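Local coordinates for thiaminase-I (Naegleria gruberi, PDB 4HCY), which belongs to the thiaminase I family, has a fold related to that of periplasmic binding proteins, and holds the ligand 0YN in this model, at residues V11-Y16 / I46-F51; P63-T68 / D263-N268. All coordinates share one frame; numbering follows the deposited sequence.

Interaction 1. Residues V11-Y16 / I46-F51. With 0YN (2-{4-[(4-amino-2-methylpyrimidin-5-yl)methyl]-3-methylthiophen-2-yl}ethanol), chain G.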
loop_
_atom_site.group_PDB
_atom_site.type_symbol
_atom_site.label_atom_id
_atom_site.label_comp_id
_atom_site.label_asym_id
_atom_site.label_seq_id
_atom_site.Cartn_x
_atom_site.Cartn_y
_atom_site.Cartn_z
ATOM N N VAL A 11 -2.829 1.715 20.684
ATOM C CA VAL A 11 -2.977 1.236 19.315
ATOM C C VAL A 11 -2.456 2.258 18.309
ATOM O O VAL A 11 -2.930 3.392 18.256
ATOM C CB VAL A 11 -4.447 0.921 18.982
ATOM C CG1 VAL A 11 -4.560 0.324 17.589
ATOM C CG2 VAL A 11 -5.036 -0.019 20.020
ATOM N N GLY A 12 -1.475 1.847 17.513
ATOM C CA GLY A 12 -0.925 2.703 16.477
ATOM C C GLY A 12 -1.529 2.400 15.120
ATOM O O GLY A 12 -1.346 1.309 14.580
ATOM N N LEU A 13 -2.251 3.367 14.564
ATOM C CA LEU A 13 -2.935 3.170 13.291
ATOM C C LEU A 13 -2.145 3.734 12.116
ATOM O O LEU A 13 -1.375 4.682 12.269
ATOM C CB LEU A 13 -4.327 3.806 13.328
ATOM C CG LEU A 13 -5.304 3.281 14.382
ATOM C CD1 LEU A 13 -6.644 3.989 14.267
ATOM C CD2 LEU A 13 -5.473 1.774 14.258
ATOM N N PHE A 14 -2.345 3.138 10.944
ATOM C CA PHE A 14 -1.769 3.645 9.706
ATOM C C PHE A 14 -2.455 4.961 9.356
ATOM O O PHE A 14 -3.647 4.981 9.058
ATOM C CB PHE A 14 -1.963 2.620 8.585
ATOM C CG PHE A 14 -1.276 2.982 7.298
ATOM C CD1 PHE A 14 0.069 2.707 7.114
ATOM C CD2 PHE A 14 -1.979 3.585 6.268
ATOM C CE1 PHE A 14 0.703 3.034 5.931
ATOM C CE2 PHE A 14 -1.353 3.913 5.082
ATOM C CZ PHE A 14 -0.009 3.639 4.913
ATOM N N PRO A 15 -1.699 6.069 9.400
ATOM C CA PRO A 15 -2.269 7.417 9.294
ATOM C C PRO A 15 -2.420 7.926 7.861
ATOM O O PRO A 15 -3.054 8.961 7.656
ATOM C CB PRO A 15 -1.239 8.270 10.030
ATOM C CG PRO A 15 0.057 7.589 9.732
ATOM C CD PRO A 15 -0.244 6.106 9.633
ATOM N N TYR A 16 -1.848 7.222 6.892
ATOM C CA TYR A 16 -1.869 7.695 5.511
ATOM C C TYR A 16 -3.108 7.226 4.752
ATOM O O TYR A 16 -3.027 6.404 3.839
ATOM C CB TYR A 16 -0.586 7.299 4.781
ATOM C CG TYR A 16 0.651 7.914 5.393
ATOM C CD1 TYR A 16 1.076 9.183 5.020
ATOM C CD2 TYR A 16 1.385 7.233 6.355
ATOM C CE1 TYR A 16 2.203 9.752 5.581
ATOM C CE2 TYR A 16 2.511 7.796 6.922
ATOM C CZ TYR A 16 2.916 9.054 6.531
ATOM O OH TYR A 16 4.038 9.618 7.093
ATOM N N ILE A 46 -8.682 1.869 25.482
ATOM C CA ILE A 46 -8.022 1.769 24.186
ATOM C C ILE A 46 -7.648 3.136 23.615
ATOM O O ILE A 46 -8.515 3.967 23.346
ATOM C CB ILE A 46 -8.898 1.016 23.168
ATOM C CG1 ILE A 46 -9.553 -0.202 23.822
ATOM C CG2 ILE A 46 -8.072 0.601 21.964
ATOM C CD1 ILE A 46 -8.567 -1.239 24.318
ATOM N N GLU A 47 -6.351 3.359 23.433
ATOM C CA GLU A 47 -5.856 4.611 22.871
ATOM C C GLU A 47 -5.450 4.443 21.411
ATOM O O GLU A 47 -4.486 3.741 21.102
ATOM C CB GLU A 47 -4.664 5.131 23.677
ATOM C CG GLU A 47 -5.001 5.559 25.094
ATOM C CD GLU A 47 -3.779 6.016 25.867
ATOM O OE1 GLU A 47 -2.650 5.724 25.419
ATOM O OE2 GLU A 47 -3.947 6.669 26.918
ATOM N N TYR A 48 -6.190 5.087 20.516
ATOM C CA TYR A 48 -5.863 5.061 19.096
ATOM C C TYR A 48 -5.072 6.302 18.705
ATOM O O TYR A 48 -5.565 7.426 18.813
ATOM C CB TYR A 48 -7.133 4.965 18.248
ATOM C CG TYR A 48 -7.945 3.712 18.486
ATOM C CD1 TYR A 48 -7.599 2.512 17.878
ATOM C CD2 TYR A 48 -9.061 3.732 19.310
ATOM C CE1 TYR A 48 -8.341 1.365 18.091
ATOM C CE2 TYR A 48 -9.809 2.591 19.528
ATOM C CZ TYR A 48 -9.445 1.412 18.915
ATOM O OH TYR A 48 -10.188 0.274 19.130
ATOM N N THR A 49 -3.839 6.094 18.256
ATOM C CA THR A 49 -2.997 7.188 17.788
ATOM C C THR A 49 -2.398 6.858 16.427
ATOM O O THR A 49 -2.322 5.693 16.038
ATOM C CB THR A 49 -1.858 7.497 18.780
ATOM O OG1 THR A 49 -1.163 6.287 19.105
ATOM C CG2 THR A 49 -2.411 8.117 20.054
ATOM N N GLU A 50 -1.975 7.890 15.705
ATOM C CA GLU A 50 -1.363 7.702 14.397
ATOM C C GLU A 50 0.081 7.228 14.533
ATOM O O GLU A 50 0.894 7.866 15.200
ATOM C CB GLU A 50 -1.428 8.997 13.584
ATOM C CG GLU A 50 -2.844 9.483 13.316
ATOM C CD GLU A 50 -2.887 10.707 12.422
ATOM O OE1 GLU A 50 -3.997 11.218 12.165
ATOM O OE2 GLU A 50 -1.811 11.159 11.977
ATOM N N PHE A 51 0.388 6.099 13.902
ATOM C CA PHE A 51 1.726 5.520 13.960
ATOM C C PHE A 51 2.410 5.594 12.601
ATOM O O PHE A 51 2.083 4.838 11.685
ATOM C CB PHE A 51 1.659 4.071 14.443
ATOM C CG PHE A 51 2.982 3.359 14.419
ATOM C CD1 PHE A 51 3.958 3.649 15.357
ATOM C CD2 PHE A 51 3.242 2.387 13.466
ATOM C CE1 PHE A 51 5.175 2.991 15.339
ATOM C CE2 PHE A 51 4.457 1.725 13.444
ATOM C CZ PHE A 51 5.424 2.027 14.380
HETATM C C2A 0YN G . -3.164 1.638 2.411
HETATM C C35 0YN G . 1.939 3.227 0.336
HETATM C C2 0YN G . 1.528 5.413 1.606
HETATM S S1 0YN G . 2.424 6.768 2.216
HETATM C C5 0YN G . 3.961 6.210 1.675
HETATM C C4 0YN G . 3.762 4.906 0.979
HETATM C C4A 0YN G . 4.868 4.090 0.363
HETATM C C5A 0YN G . 5.139 7.104 1.982
HETATM C C5B 0YN G . 5.826 7.531 0.693
HETATM O O5G 0YN G . 6.798 8.537 0.984
HETATM N "N1'" 0YN G . -1.762 2.928 0.838
HETATM C "C2'" 0YN G . -1.824 2.055 1.866
HETATM N "N3'" 0YN G . -0.694 1.553 2.410
HETATM C "C4'" 0YN G . 0.514 1.916 1.934
HETATM N "N4'" 0YN G . 1.643 1.411 2.483
HETATM C "C5'" 0YN G . 0.592 2.811 0.884
HETATM C "C6'" 0YN G . -0.583 3.312 0.338
HETATM C C3 0YN G . 2.404 4.514 0.978
#
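Val11 and Tyr48 face each other across two parallel neighbouring strands, and this pair forms the tight part of the contact. Both side chains leave the sheet on the same face and lie alongside one another. Val11 CB is 3.7 Å from Tyr48 CD1. Tyr48 has CG anti to its carbonyl carbon (chi1 -62°), which sets the ring beside the valine. Leu13 CD1 approaches the same ring atom, CD1 of Tyr48, at 4.0 Å. The backbones are joined by a parallel ladder of hydrogen bonds. Thr49 N binds Val11 O at 2.9 Å, Leu13 N binds Thr49 O, and Phe51 N closes the series on Leu13 O at 2.8 Å. Gly12 CA lies 3.6 Å from Phe51 CB.

The exposed residues are held more loosely. Thr49 lies on the opposite face from Val11 and Tyr48, and its OG1 bond to Val11 O is weak. Glu50 shares their face at the strand's end. Its extended chain runs past Pro15 CB, with OE2 at 3.5 Å.

The end of 11-16 reaches the pocket. Buried Phe14 brings CZ 3.3 Å from 0YN N3', and one face of the Tyr16 ring receives 0YN S1.

Helix 273-288 packs on Leu13, Ile46 and Tyr48, while strand 65-69 pairs with Gly12.

Interaction 2. Residues P63-T68 / D263-N268. With 0YN (2-{4-[(4-amino-2-methylpyrimidin-5-yl)methyl]-3-methylthiophen-2-yl}ethanol), chain G.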
loop_
_atom_site.group_PDB
_atom_site.type_symbol
_atom_site.label_atom_id
_atom_site.label_comp_id
_atom_site.label_asym_id
_atom_site.label_seq_id
_atom_site.Cartn_x
_atom_site.Cartn_y
_atom_site.Cartn_z
ATOM N N PRO A 63 4.369 0.729 19.982
ATOM C CA PRO A 63 3.247 0.658 20.924
ATOM C C PRO A 63 2.854 -0.792 21.188
ATOM O O PRO A 63 3.578 -1.701 20.781
ATOM C CB PRO A 63 2.113 1.374 20.176
ATOM C CG PRO A 63 2.768 2.077 19.018
ATOM C CD PRO A 63 3.945 1.235 18.669
ATOM N N ASP A 64 1.723 -1.003 21.855
ATOM C CA ASP A 64 1.231 -2.351 22.115
ATOM C C ASP A 64 0.872 -3.049 20.808
ATOM O O ASP A 64 1.267 -4.191 20.572
ATOM C CB ASP A 64 0.019 -2.313 23.047
ATOM C CG ASP A 64 0.363 -1.804 24.433
ATOM O OD1 ASP A 64 1.497 -2.054 24.896
ATOM O OD2 ASP A 64 -0.499 -1.155 25.062
ATOM N N VAL A 65 0.119 -2.353 19.965
ATOM C CA VAL A 65 -0.207 -2.845 18.631
ATOM C C VAL A 65 -0.094 -1.704 17.622
ATOM O O VAL A 65 -0.544 -0.587 17.879
ATOM C CB VAL A 65 -1.613 -3.486 18.582
ATOM C CG1 VAL A 65 -2.648 -2.562 19.197
ATOM C CG2 VAL A 65 -1.991 -3.853 17.153
ATOM N N PHE A 66 0.529 -1.986 16.482
ATOM C CA PHE A 66 0.789 -0.960 15.481
ATOM C C PHE A 66 0.526 -1.460 14.065
ATOM O O PHE A 66 0.635 -2.654 13.786
ATOM C CB PHE A 66 2.232 -0.462 15.601
ATOM C CG PHE A 66 3.250 -1.566 15.664
ATOM C CD1 PHE A 66 3.777 -2.108 14.504
ATOM C CD2 PHE A 66 3.678 -2.064 16.885
ATOM C CE1 PHE A 66 4.712 -3.125 14.560
ATOM C CE2 PHE A 66 4.611 -3.079 16.947
ATOM C CZ PHE A 66 5.129 -3.610 15.783
ATOM N N SER A 67 0.179 -0.535 13.175
ATOM C CA SER A 67 -0.033 -0.858 11.771
ATOM C C SER A 67 1.140 -0.364 10.935
ATOM O O SER A 67 1.282 0.837 10.696
ATOM C CB SER A 67 -1.335 -0.235 11.266
ATOM O OG SER A 67 -1.542 -0.530 9.896
ATOM N N THR A 68 1.982 -1.291 10.495
ATOM C CA THR A 68 3.163 -0.935 9.717
ATOM C C THR A 68 3.082 -1.439 8.282
ATOM O O THR A 68 2.442 -2.453 8.002
ATOM C CB THR A 68 4.448 -1.492 10.357
ATOM O OG1 THR A 68 5.565 -1.227 9.498
ATOM C CG2 THR A 68 4.331 -2.994 10.571
ATOM N N ASP A 263 -0.276 -3.192 4.505
ATOM C CA ASP A 263 -0.111 -2.734 5.878
ATOM C C ASP A 263 -0.514 -3.853 6.827
ATOM O O ASP A 263 -1.525 -4.522 6.616
ATOM C CB ASP A 263 -0.946 -1.483 6.139
ATOM C CG ASP A 263 -0.532 -0.317 5.265
ATOM O OD1 ASP A 263 0.641 -0.282 4.836
ATOM O OD2 ASP A 263 -1.377 0.564 5.008
ATOM N N VAL A 264 0.284 -4.057 7.868
ATOM C CA VAL A 264 0.089 -5.188 8.764
ATOM C C VAL A 264 -0.018 -4.767 10.229
ATOM O O VAL A 264 0.860 -4.083 10.753
ATOM C CB VAL A 264 1.231 -6.215 8.608
ATOM C CG1 VAL A 264 1.184 -7.243 9.720
ATOM C CG2 VAL A 264 1.159 -6.890 7.246
ATOM N N LEU A 265 -1.104 -5.177 10.878
ATOM C CA LEU A 265 -1.282 -4.946 12.307
ATOM C C LEU A 265 -0.482 -5.967 13.108
ATOM O O LEU A 265 -0.809 -7.153 13.118
ATOM C CB LEU A 265 -2.762 -5.031 12.684
ATOM C CG LEU A 265 -3.651 -3.858 12.266
ATOM C CD1 LEU A 265 -5.119 -4.239 12.351
ATOM C CD2 LEU A 265 -3.364 -2.646 13.135
ATOM N N ALA A 266 0.568 -5.502 13.778
ATOM C CA ALA A 266 1.448 -6.391 14.528
ATOM C C ALA A 266 1.352 -6.158 16.031
ATOM O O ALA A 266 1.005 -5.066 16.481
ATOM C CB ALA A 266 2.886 -6.232 14.057
ATOM N N LEU A 267 1.664 -7.194 16.803
ATOM C CA LEU A 267 1.649 -7.098 18.256
ATOM C C LEU A 267 3.060 -6.921 18.800
ATOM O O LEU A 267 4.011 -7.510 18.287
ATOM C CB LEU A 267 1.008 -8.344 18.870
ATOM C CG LEU A 267 -0.448 -8.604 18.487
ATOM C CD1 LEU A 267 -0.994 -9.806 19.241
ATOM C CD2 LEU A 267 -1.290 -7.370 18.751
ATOM N N ASN A 268 3.190 -6.105 19.840
ATOM C CA ASN A 268 4.478 -5.895 20.486
ATOM C C ASN A 268 4.949 -7.177 21.163
ATOM O O ASN A 268 4.137 -8.000 21.586
ATOM C CB ASN A 268 4.387 -4.755 21.502
ATOM C CG ASN A 268 5.746 -4.199 21.883
ATOM O OD1 ASN A 268 6.726 -4.938 21.992
ATOM N ND2 ASN A 268 5.811 -2.888 22.084
HETATM C C2A 0YN G . -3.164 1.638 2.411
HETATM C C35 0YN G . 1.939 3.227 0.336
HETATM C C2 0YN G . 1.528 5.413 1.606
HETATM S S1 0YN G . 2.424 6.768 2.216
HETATM C C5 0YN G . 3.961 6.210 1.675
HETATM C C4 0YN G . 3.762 4.906 0.979
HETATM C C4A 0YN G . 4.868 4.090 0.363
HETATM C C5A 0YN G . 5.139 7.104 1.982
HETATM C C5B 0YN G . 5.826 7.531 0.693
HETATM O O5G 0YN G . 6.798 8.537 0.984
HETATM N "N1'" 0YN G . -1.762 2.928 0.838
HETATM C "C2'" 0YN G . -1.824 2.055 1.866
HETATM N "N3'" 0YN G . -0.694 1.553 2.410
HETATM C "C4'" 0YN G . 0.514 1.916 1.934
HETATM N "N4'" 0YN G . 1.643 1.411 2.483
HETATM C "C5'" 0YN G . 0.592 2.811 0.884
HETATM C "C6'" 0YN G . -0.583 3.312 0.338
HETATM C C3 0YN G . 2.404 4.514 0.978
#
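This contact is an antiparallel strand pair of the central mixed sheet, and its Asp263 end forms part of the 0YN pocket. Phe66 and Ala266 are a hydrogen-bonded pair, with Ala266 N 2.8 Å from Phe66 O. Thr68 and Val264 form a second hydrogen-bonded pair, with two N-H...O bonds, nearer the ligand. Phe66 CG sits between its backbone N and carbonyl carbon (chi1 49°), which turns the ring back over the partner strand. Ala266 O lies under the centre of one ring face, and Ala266 CB is 3.6 Å from Phe66 CE1.

On the face opposite Phe66 and Ala266, Leu267 CD2 meets Val65 CB at 3.9 Å and Leu265 CD2 meets Ser67 CB at 3.7 Å. Helix 273-288 covers Val65, Leu265 and Leu267. Ser67 OG is hydrogen-bonded to Gln116 OE1.

At the far end Asn268 grips the turn before the strand. Its N binds Asp64 O, and ND2 binds Pro63 O at 2.8 Å from above the carbonyl plane (52° out of it).

At the pocket end both carboxylate oxygens of Asp263 face the aminopyrimidine. 0YN N4' donates to Asp263 OD1 at 3.1 Å, and Asp263 OD2 lies 2.9 Å from 0YN N3'.

In the fold
The two interactions are strand pairs of one sheet, with centres about 9 Å apart. The strand order is 44-50, 8-13, 65-69, 261-267, so the middle two strands join interaction 1 to interaction 2. Gly12 makes the join with both its backbone N and O: Gly12 N is 2.6 Å from Val65 O and Gly12 O is 2.8 Å from Ser67 N, both probable hydrogen bonds. The rings of Phe51 and Phe66 also meet, their planes at about 45°. Toward the ligand the contacts converge. Phe14 CD2 packs 3.3 Å from Asp263 OD2, and Phe14 CB lies 3.4 Å from Ser67 OG. Interaction 1 thus brings aromatic rings to 0YN, and interaction 2 brings the carboxylate.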